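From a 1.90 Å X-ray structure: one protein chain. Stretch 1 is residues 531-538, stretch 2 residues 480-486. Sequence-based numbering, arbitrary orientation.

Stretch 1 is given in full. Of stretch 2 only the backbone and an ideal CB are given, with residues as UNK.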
# COMPACT_ATOMS: atom_id res chain seq x y z
N GLU A 531 -18.04 -12.31 23.38
CA GLU A 531 -19.08 -13.19 22.86
C GLU A 531 -20.15 -12.37 22.14
O GLU A 531 -20.63 -12.76 21.07
CB GLU A 531 -19.69 -14.05 23.98
CG GLU A 531 -20.78 -15.02 23.52
CD GLU A 531 -20.28 -16.10 22.55
OE1 GLU A 531 -19.07 -16.45 22.57
OE2 GLU A 531 -21.11 -16.61 21.78
N GLY A 532 -20.53 -11.23 22.71
CA GLY A 532 -21.52 -10.37 22.05
C GLY A 532 -20.97 -9.80 20.75
O GLY A 532 -21.72 -9.61 19.78
N LEU A 533 -19.68 -9.49 20.70
CA LEU A 533 -19.09 -9.04 19.45
C LEU A 533 -19.14 -10.15 18.40
O LEU A 533 -19.48 -9.91 17.24
CB LEU A 533 -17.66 -8.51 19.65
CG LEU A 533 -16.99 -7.94 18.39
CD1 LEU A 533 -17.83 -6.77 17.84
CD2 LEU A 533 -15.57 -7.48 18.68
N SER A 534 -18.80 -11.38 18.80
CA SER A 534 -18.84 -12.47 17.84
C SER A 534 -20.26 -12.67 17.33
O SER A 534 -20.45 -13.01 16.17
CB SER A 534 -18.27 -13.77 18.40
OG SER A 534 -19.24 -14.47 19.15
N GLU A 535 -21.26 -12.43 18.18
CA GLU A 535 -22.65 -12.52 17.74
C GLU A 535 -22.93 -11.51 16.63
O GLU A 535 -23.59 -11.83 15.64
CB GLU A 535 -23.62 -12.25 18.89
CG GLU A 535 -23.74 -13.37 19.88
CD GLU A 535 -24.61 -13.00 21.08
OE1 GLU A 535 -24.78 -13.86 21.97
OE2 GLU A 535 -25.12 -11.84 21.13
N LEU A 536 -22.46 -10.29 16.81
CA LEU A 536 -22.60 -9.28 15.77
C LEU A 536 -21.95 -9.77 14.48
O LEU A 536 -22.49 -9.58 13.40
CB LEU A 536 -21.96 -7.95 16.21
CG LEU A 536 -22.67 -7.22 17.35
CD1 LEU A 536 -21.92 -5.95 17.71
CD2 LEU A 536 -24.12 -6.90 17.00
N MET A 537 -20.77 -10.38 14.60
CA MET A 537 -20.00 -10.78 13.43
C MET A 537 -20.54 -12.05 12.76
O MET A 537 -20.05 -12.45 11.70
CB MET A 537 -18.53 -10.98 13.81
CG MET A 537 -17.81 -9.70 14.18
SD MET A 537 -16.09 -10.01 14.53
CE MET A 537 -15.47 -8.35 14.76
N GLY A 538 -21.51 -12.69 13.39
CA GLY A 538 -22.12 -13.89 12.83
C GLY A 538 -21.64 -15.19 13.46
O GLY A 538 -22.01 -16.26 13.01
N UNK A 480 -24.31 -0.99 24.46
CA UNK A 480 -24.51 0.14 23.56
C UNK A 480 -23.57 0.07 22.35
O UNK A 480 -23.84 0.69 21.33
CB UNK A 480 -24.30 1.45 24.31
N UNK A 481 -22.48 -0.69 22.46
CA UNK A 481 -21.61 -0.91 21.30
C UNK A 481 -22.40 -1.44 20.11
O UNK A 481 -22.07 -1.17 18.94
CB UNK A 481 -20.48 -1.88 21.65
N UNK A 482 -23.43 -2.24 20.39
CA UNK A 482 -24.23 -2.82 19.31
C UNK A 482 -24.92 -1.77 18.45
O UNK A 482 -25.29 -2.03 17.31
CB UNK A 482 -25.28 -3.77 19.89
N UNK A 483 -25.13 -0.58 19.01
CA UNK A 483 -25.91 0.43 18.34
C UNK A 483 -25.15 1.06 17.18
O UNK A 483 -25.73 1.77 16.36
CB UNK A 483 -26.34 1.51 19.34
N UNK A 484 -23.84 0.81 17.10
CA UNK A 484 -23.05 1.38 16.01
C UNK A 484 -22.47 0.34 15.04
O UNK A 484 -21.76 0.68 14.09
CB UNK A 484 -21.91 2.21 16.60
N UNK A 485 -22.79 -0.92 15.27
CA UNK A 485 -22.38 -1.97 14.35
C UNK A 485 -23.26 -1.92 13.09
O UNK A 485 -24.49 -2.01 13.18
CB UNK A 485 -22.47 -3.34 15.02
N UNK A 486 -22.63 -1.73 11.94
CA UNK A 486 -23.35 -1.50 10.67
C UNK A 486 -23.53 -2.87 10.01
O UNK A 486 -22.60 -3.38 9.39
CB UNK A 486 -22.60 -0.53 9.75

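Position 480 opens the segment with 3-10 backbone angles, and nothing of stretch 1 lies within 5.5 Å of its CB. Stretch 1 sets no demand here, and many side chains would do; the deposited residue is Asn-480, whose backbone O accepts a bond from the N of 483, 2.9 Å away.

Position 481 is different. Its CA-to-CB bond points toward the helix, yet the CB itself touches nothing, so there is a gap to span. At the far side Gly-532 leaves bare backbone, and Leu-536 offers a methyl on the way. A long, flat side chain would suit, an aromatic above all, though a long aliphatic one could fill part of the space. It is Tyr-481, with chi1 in p. Leu-536 CD1 packs at the ring edge, 3.6 Å from Tyr-481 CE1, and Tyr-481 OH ends 3.3 Å from Gly-532 CA. The glycine makes this possible: an ideal CB on Gly-532 would sit 2.1 Å from Tyr-481 OH, a clash.

At 482 the CB points sideways, 4.4 Å from Leu-536 CD2. Farther along lie a carboxylate, Glu-535, and the carbonyl of Gly-532. A long cationic chain that can lie past the leucine is favoured, lysine or arginine. Arg-482 takes the place, its end reaching nearer than its CB direction suggests. Arg-482 NH2 forms a salt bridge with Glu-535 OE2 at 3.2 Å, while Arg-482 NH1 gives a weak hydrogen bond to Gly-532 O at 3.3 Å, an oxygen already taking the helical bond from Leu-536 N. Leu-536 CD2 lies at the guanidinium edge.

Positions 483 and 484 are out of reach of stretch 1, which therefore leaves their choice open. They hold Asn-483 and Leu-484.

Position 485 is where the backbones come nearest, CA to CA 7.4 Å from Leu-536. Its phi/psi of -75/121 is extended, and its CB points toward the helix, already 3.8 Å from Leu-536 CD1. Something apolar is called for; a large flat group could also slide along the leucine to the carbonyl near the helix end. Tyr-485 does both. Leu-536 CB stands over its ring face, 3.8 Å from the centroid and 4° off the normal, a CH-pi contact. Beyond the ring, a water 2.5 Å from Tyr-485 OH donates to Leu-536 O at 3.3 Å, and Met-537 CG lies 3.9 Å from Tyr-485 OH.

Position 486 is again out of reach, with no preference legible from stretch 1; it is Tyr-486.

Stretch 2 (480-486) NYRNLYY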
# COMPACT_ATOMS: atom_id res chain seq x y z
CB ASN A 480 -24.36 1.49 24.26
CG ASN A 480 -25.65 1.96 24.92
OD1 ASN A 480 -26.73 1.43 24.65
ND2 ASN A 480 -25.55 2.99 25.77
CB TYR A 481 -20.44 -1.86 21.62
CG TYR A 481 -20.85 -3.28 21.95
CD1 TYR A 481 -21.00 -4.22 20.95
CD2 TYR A 481 -21.10 -3.67 23.27
CE1 TYR A 481 -21.37 -5.52 21.24
CE2 TYR A 481 -21.49 -4.98 23.58
CZ TYR A 481 -21.62 -5.89 22.55
OH TYR A 481 -22.00 -7.18 22.83
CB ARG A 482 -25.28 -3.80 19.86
CG ARG A 482 -24.71 -4.97 20.67
CD ARG A 482 -25.88 -5.90 21.06
NE ARG A 482 -25.54 -6.98 21.99
CZ ARG A 482 -25.01 -8.16 21.66
NH1 ARG A 482 -24.70 -8.46 20.39
NH2 ARG A 482 -24.79 -9.07 22.61
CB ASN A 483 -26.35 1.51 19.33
CG ASN A 483 -27.38 1.01 20.32
OD1 ASN A 483 -28.22 0.18 19.98
ND2 ASN A 483 -27.33 1.51 21.55
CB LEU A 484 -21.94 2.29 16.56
CG LEU A 484 -22.47 3.54 17.25
CD1 LEU A 484 -21.32 4.40 17.81
CD2 LEU A 484 -23.37 4.36 16.33
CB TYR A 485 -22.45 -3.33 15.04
CG TYR A 485 -21.84 -4.43 14.21
CD1 TYR A 485 -20.47 -4.66 14.23
CD2 TYR A 485 -22.63 -5.25 13.41
CE1 TYR A 485 -19.91 -5.67 13.49
CE2 TYR A 485 -22.07 -6.27 12.65
CZ TYR A 485 -20.70 -6.46 12.69
OH TYR A 485 -20.12 -7.47 11.97
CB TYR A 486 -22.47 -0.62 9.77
CG TYR A 486 -23.19 0.15 8.68
CD1 TYR A 486 -24.45 -0.23 8.22
CD2 TYR A 486 -22.60 1.28 8.10
CE1 TYR A 486 -25.10 0.51 7.21
CE2 TYR A 486 -23.24 2.00 7.10
CZ TYR A 486 -24.49 1.62 6.66
OH TYR A 486 -25.09 2.36 5.67
O HOH W 1 -21.52 -8.73 10.37
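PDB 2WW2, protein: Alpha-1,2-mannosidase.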